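Local structure of probable AP endonuclease (African swine fever virus, 6KI3) at residues A[22-34]-A[64-78]. The protein probably cleaves DNA on the 5' side of abasic sites during repair, binding three zinc ions, and probably also trims mismatched 3' ends as an exonuclease. Sequence-based numbering, arbitrary orientation.
Sequences TTTCITNSIANYV and DDKVELLKMIVKHNL
D65 OD1 takes two bonds from T27, one from the hydroxyl OG1 at 2.7 Å, nearly in line with the C-O bond, and one from the backbone N at 3.0 Å. The second carboxylate oxygen, OD2, accepts I26 N at 2.8 Å. Both amides come in on syn lone pairs, so the carboxylate of helix 63-76 straddles two N-H groups in the first turn of helix 25-39 and its rotation is fixed. T24, at the N-cap, makes no capping bond with its own side chain; D65 meets the helix start from across the contact instead. T27 OG1 lies beside its own backbone N (chi1 -49°), which lets hydroxyl and amide share one oxygen, while T27 CG2 packs 3.6 Å from M72 CB. T27 is thus a knob in a hole formed by D65, E68, L69 and M72. Farther along, the axes diverge at 31° and the contact turns apolar: I30 CD1 meets L69 CD1, A31 CB touches the methyl M72 CE, and L78 CD1 lies against I30 CG2 and V34 CG2. V34 CG1 lies over one face of the H76 ring, offset toward its rim, in a CH-pi contact 4.0 Å from the centroid. These are neighbouring outer helices of the TIM barrel, and a negative carboxylate at the positive end of the helix 25-39 dipole would probably be stabilised as the anion.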
loop_
_atom_site.group_PDB
_atom_site.type_symbol
_atom_site.label_atom_id
_atom_site.label_comp_id
_atom_site.label_asym_id
_atom_site.label_seq_id
_atom_site.Cartn_x
_atom_site.Cartn_y
_atom_site.Cartn_z
ATOM N N THR A 22 6.626 17.392 19.016
ATOM C CA THR A 22 7.928 17.085 19.600
ATOM C C THR A 22 8.409 15.679 19.269
ATOM O O THR A 22 8.851 15.410 18.148
ATOM C CB THR A 22 7.892 17.271 21.122
ATOM O OG1 THR A 22 7.199 16.172 21.729
ATOM C CG2 THR A 22 7.192 18.573 21.489
ATOM N N THR A 23 8.314 14.775 20.242
ATOM C CA THR A 23 8.967 13.476 20.176
ATOM C C THR A 23 8.037 12.336 19.778
ATOM O O THR A 23 8.515 11.214 19.582
ATOM C CB THR A 23 9.607 13.149 21.531
ATOM O OG1 THR A 23 10.237 11.866 21.470
ATOM C CG2 THR A 23 8.547 13.139 22.629
ATOM N N THR A 24 6.736 12.585 19.655
ATOM C CA THR A 24 5.750 11.542 19.374
ATOM C C THR A 24 4.844 11.957 18.221
ATOM O O THR A 24 3.617 11.864 18.298
ATOM C CB THR A 24 4.913 11.236 20.614
ATOM O OG1 THR A 24 4.255 12.433 21.050
ATOM C CG2 THR A 24 5.789 10.706 21.741
ATOM N N CYS A 25 5.444 12.404 17.117
ATOM C CA CYS A 25 4.658 13.019 16.050
ATOM C C CYS A 25 3.878 11.993 15.234
ATOM O O CYS A 25 2.755 12.275 14.800
ATOM C CB CYS A 25 5.570 13.845 15.146
ATOM S SG CYS A 25 6.253 15.294 15.978
ATOM N N ILE A 26 4.446 10.807 15.006
ATOM C CA ILE A 26 3.746 9.802 14.209
ATOM C C ILE A 26 2.523 9.285 14.957
ATOM O O ILE A 26 1.421 9.206 14.400
ATOM C CB ILE A 26 4.696 8.652 13.825
ATOM C CG1 ILE A 26 5.877 9.183 13.012
ATOM C CG2 ILE A 26 3.941 7.581 13.048
ATOM C CD1 ILE A 26 6.863 8.112 12.599
ATOM N N THR A 27 2.702 8.924 16.230
ATOM C CA THR A 27 1.577 8.450 17.032
ATOM C C THR A 27 0.532 9.543 17.213
ATOM O O THR A 27 -0.675 9.268 17.195
ATOM C CB THR A 27 2.074 7.956 18.391
ATOM O OG1 THR A 27 3.186 7.073 18.203
ATOM C CG2 THR A 27 0.967 7.216 19.124
ATOM N N ASN A 28 0.976 10.790 17.395
ATOM C CA ASN A 28 0.041 11.906 17.496
ATOM C C ASN A 28 -0.771 12.062 16.216
ATOM O O ASN A 28 -1.983 12.306 16.266
ATOM C CB ASN A 28 0.798 13.197 17.812
ATOM C CG ASN A 28 -0.061 14.437 17.653
ATOM O OD1 ASN A 28 -0.039 15.091 16.610
ATOM N ND2 ASN A 28 -0.820 14.772 18.691
ATOM N N SER A 29 -0.119 11.923 15.060
ATOM C CA SER A 29 -0.832 12.026 13.791
ATOM C C SER A 29 -1.850 10.902 13.639
ATOM O O SER A 29 -2.976 11.130 13.182
ATOM C CB SER A 29 0.162 12.009 12.629
ATOM O OG SER A 29 0.885 10.791 12.597
ATOM N N ILE A 30 -1.471 9.680 14.023
ATOM C CA ILE A 30 -2.399 8.557 13.953
ATOM C C ILE A 30 -3.562 8.764 14.917
ATOM O O ILE A 30 -4.707 8.399 14.618
ATOM C CB ILE A 30 -1.650 7.239 14.225
ATOM C CG1 ILE A 30 -0.721 6.915 13.054
ATOM C CG2 ILE A 30 -2.621 6.093 14.475
ATOM C CD1 ILE A 30 0.110 5.676 13.259
ATOM N N ALA A 31 -3.293 9.364 16.078
ATOM C CA ALA A 31 -4.364 9.665 17.024
ATOM C C ALA A 31 -5.393 10.603 16.405
ATOM O O ALA A 31 -6.603 10.371 16.508
ATOM C CB ALA A 31 -3.780 10.270 18.301
ATOM N N ASN A 32 -4.929 11.671 15.754
ATOM C CA ASN A 32 -5.850 12.575 15.073
ATOM C C ASN A 32 -6.528 11.883 13.898
ATOM O O ASN A 32 -7.704 12.138 13.610
ATOM C CB ASN A 32 -5.107 13.826 14.608
ATOM C CG ASN A 32 -4.457 14.576 15.753
ATOM O OD1 ASN A 32 -4.857 14.435 16.908
ATOM N ND2 ASN A 32 -3.446 15.378 15.439
ATOM N N TYR A 33 -5.801 10.999 13.211
ATOM C CA TYR A 33 -6.370 10.267 12.084
ATOM C C TYR A 33 -7.429 9.271 12.540
ATOM O O TYR A 33 -8.393 9.015 11.807
ATOM C CB TYR A 33 -5.244 9.573 11.315
ATOM C CG TYR A 33 -5.642 8.355 10.513
ATOM C CD1 TYR A 33 -6.110 8.477 9.211
ATOM C CD2 TYR A 33 -5.513 7.079 11.046
ATOM C CE1 TYR A 33 -6.458 7.362 8.470
ATOM C CE2 TYR A 33 -5.861 5.962 10.317
ATOM C CZ TYR A 33 -6.330 6.107 9.031
ATOM O OH TYR A 33 -6.675 4.991 8.308
ATOM N N VAL A 34 -7.276 8.706 13.739
ATOM C CA VAL A 34 -8.309 7.826 14.280
ATOM C C VAL A 34 -9.515 8.640 14.732
ATOM O O VAL A 34 -10.666 8.220 14.560
ATOM C CB VAL A 34 -7.729 6.970 15.422
ATOM C CG1 VAL A 34 -8.843 6.364 16.264
ATOM C CG2 VAL A 34 -6.840 5.876 14.855
ATOM N N ASP A 64 10.515 7.855 21.982
ATOM C CA ASP A 64 9.204 8.024 22.606
ATOM C C ASP A 64 8.085 7.704 21.626
ATOM O O ASP A 64 7.049 7.147 22.011
ATOM C CB ASP A 64 9.049 9.447 23.141
ATOM C CG ASP A 64 10.042 9.774 24.235
ATOM O OD1 ASP A 64 10.547 8.835 24.888
ATOM O OD2 ASP A 64 10.316 10.973 24.446
ATOM N N ASP A 65 8.278 8.045 20.351
ATOM C CA ASP A 65 7.287 7.712 19.335
ATOM C C ASP A 65 7.157 6.203 19.173
ATOM O O ASP A 65 6.049 5.683 18.999
ATOM C CB ASP A 65 7.667 8.364 18.006
ATOM C CG ASP A 65 6.466 8.883 17.247
ATOM O OD1 ASP A 65 5.326 8.592 17.664
ATOM O OD2 ASP A 65 6.664 9.583 16.232
ATOM N N LYS A 66 8.279 5.481 19.241
ATOM C CA LYS A 66 8.245 4.032 19.070
ATOM C C LYS A 66 7.482 3.354 20.202
ATOM O O LYS A 66 6.792 2.353 19.978
ATOM C CB LYS A 66 9.671 3.487 18.975
ATOM C CG LYS A 66 10.423 3.957 17.740
ATOM C CD LYS A 66 11.914 3.673 17.836
ATOM C CE LYS A 66 12.208 2.185 17.756
ATOM N NZ LYS A 66 13.654 1.927 17.514
ATOM N N VAL A 67 7.589 3.884 21.421
ATOM C CA VAL A 67 6.886 3.285 22.551
ATOM C C VAL A 67 5.399 3.611 22.493
ATOM O O VAL A 67 4.549 2.741 22.718
ATOM C CB VAL A 67 7.518 3.748 23.877
ATOM C CG1 VAL A 67 6.744 3.187 25.062
ATOM C CG2 VAL A 67 8.978 3.327 23.940
ATOM N N GLU A 68 5.059 4.866 22.186
ATOM C CA GLU A 68 3.652 5.248 22.114
ATOM C C GLU A 68 2.956 4.617 20.915
ATOM O O GLU A 68 1.763 4.300 20.991
ATOM C CB GLU A 68 3.524 6.770 22.065
ATOM C CG GLU A 68 4.010 7.474 23.324
ATOM C CD GLU A 68 3.245 7.047 24.563
ATOM O OE1 GLU A 68 2.013 7.256 24.606
ATOM O OE2 GLU A 68 3.873 6.499 25.492
ATOM N N LEU A 69 3.675 4.424 19.805
ATOM C CA LEU A 69 3.055 3.843 18.619
ATOM C C LEU A 69 2.608 2.409 18.874
ATOM O O LEU A 69 1.542 1.992 18.406
ATOM C CB LEU A 69 4.019 3.901 17.435
ATOM C CG LEU A 69 3.510 3.324 16.115
ATOM C CD1 LEU A 69 2.199 3.981 15.718
ATOM C CD2 LEU A 69 4.552 3.499 15.022
ATOM N N LEU A 70 3.408 1.641 19.618
ATOM C CA LEU A 70 3.018 0.274 19.947
ATOM C C LEU A 70 1.766 0.252 20.814
ATOM O O LEU A 70 0.860 -0.560 20.588
ATOM C CB LEU A 70 4.167 -0.447 20.650
ATOM C CG LEU A 70 3.883 -1.889 21.068
ATOM C CD1 LEU A 70 3.708 -2.771 19.843
ATOM C CD2 LEU A 70 4.991 -2.417 21.964
ATOM N N LYS A 71 1.699 1.135 21.814
ATOM C CA LYS A 71 0.506 1.220 22.649
ATOM C C LYS A 71 -0.706 1.651 21.832
ATOM O O LYS A 71 -1.805 1.112 22.006
ATOM C CB LYS A 71 0.746 2.190 23.805
ATOM C CG LYS A 71 1.803 1.729 24.797
ATOM C CD LYS A 71 2.361 2.901 25.591
ATOM C CE LYS A 71 1.256 3.687 26.274
ATOM N NZ LYS A 71 1.787 4.899 26.959
ATOM N N MET A 72 -0.521 2.623 20.935
ATOM C CA MET A 72 -1.618 3.074 20.086
ATOM C C MET A 72 -2.119 1.953 19.184
ATOM O O MET A 72 -3.331 1.773 19.018
ATOM C CB MET A 72 -1.168 4.270 19.246
ATOM C CG MET A 72 -2.159 4.692 18.175
ATOM S SD MET A 72 -3.621 5.492 18.857
ATOM C CE MET A 72 -2.890 6.952 19.586
ATOM N N ILE A 73 -1.197 1.187 18.596
ATOM C CA ILE A 73 -1.587 0.111 17.689
ATOM C C ILE A 73 -2.365 -0.965 18.436
ATOM O O ILE A 73 -3.373 -1.479 17.938
ATOM C CB ILE A 73 -0.344 -0.465 16.984
ATOM C CG1 ILE A 73 0.183 0.527 15.944
ATOM C CG2 ILE A 73 -0.657 -1.807 16.338
ATOM C CD1 ILE A 73 1.418 0.053 15.213
ATOM N N VAL A 74 -1.921 -1.310 19.645
ATOM C CA VAL A 74 -2.608 -2.344 20.416
ATOM C C VAL A 74 -3.962 -1.842 20.906
ATOM O O VAL A 74 -4.967 -2.561 20.833
ATOM C CB VAL A 74 -1.721 -2.816 21.581
ATOM C CG1 VAL A 74 -2.489 -3.772 22.480
ATOM C CG2 VAL A 74 -0.459 -3.478 21.052
ATOM N N LYS A 75 -4.013 -0.602 21.402
ATOM C CA LYS A 75 -5.241 -0.077 21.995
ATOM C C LYS A 75 -6.397 -0.104 21.001
ATOM O O LYS A 75 -7.485 -0.600 21.311
ATOM C CB LYS A 75 -5.006 1.346 22.504
ATOM C CG LYS A 75 -6.272 2.077 22.921
ATOM C CD LYS A 75 -5.986 3.539 23.226
ATOM C CE LYS A 75 -7.246 4.274 23.648
ATOM N N HIS A 76 -6.178 0.425 19.802
ATOM C CA HIS A 76 -7.210 0.463 18.775
ATOM C C HIS A 76 -7.171 -0.744 17.848
ATOM O O HIS A 76 -8.031 -0.853 16.968
ATOM C CB HIS A 76 -7.087 1.748 17.954
ATOM C CG HIS A 76 -7.390 2.991 18.729
ATOM N ND1 HIS A 76 -8.665 3.497 18.854
ATOM C CD2 HIS A 76 -6.583 3.827 19.424
ATOM C CE1 HIS A 76 -8.631 4.594 19.590
ATOM N NE2 HIS A 76 -7.380 4.816 19.949
ATOM N N ASN A 77 -6.204 -1.646 18.028
ATOM C CA ASN A 77 -6.072 -2.842 17.195
ATOM C C ASN A 77 -5.955 -2.465 15.717
ATOM O O ASN A 77 -6.711 -2.938 14.865
ATOM C CB ASN A 77 -7.237 -3.803 17.432
ATOM C CG ASN A 77 -7.018 -5.148 16.784
ATOM O OD1 ASN A 77 -5.902 -5.663 16.752
ATOM N ND2 ASN A 77 -8.080 -5.710 16.231
ATOM N N LEU A 78 -4.997 -1.593 15.419
ATOM C CA LEU A 78 -4.803 -1.088 14.068
ATOM C C LEU A 78 -3.838 -1.971 13.294
ATOM O O LEU A 78 -2.823 -2.425 13.830
ATOM C CB LEU A 78 -4.274 0.348 14.102
ATOM C CG LEU A 78 -5.300 1.465 14.276
ATOM C CD1 LEU A 78 -4.603 2.802 14.466
ATOM C CD2 LEU A 78 -6.231 1.516 13.076
HETATM O O HOH W 1 12.510 9.920 21.957
#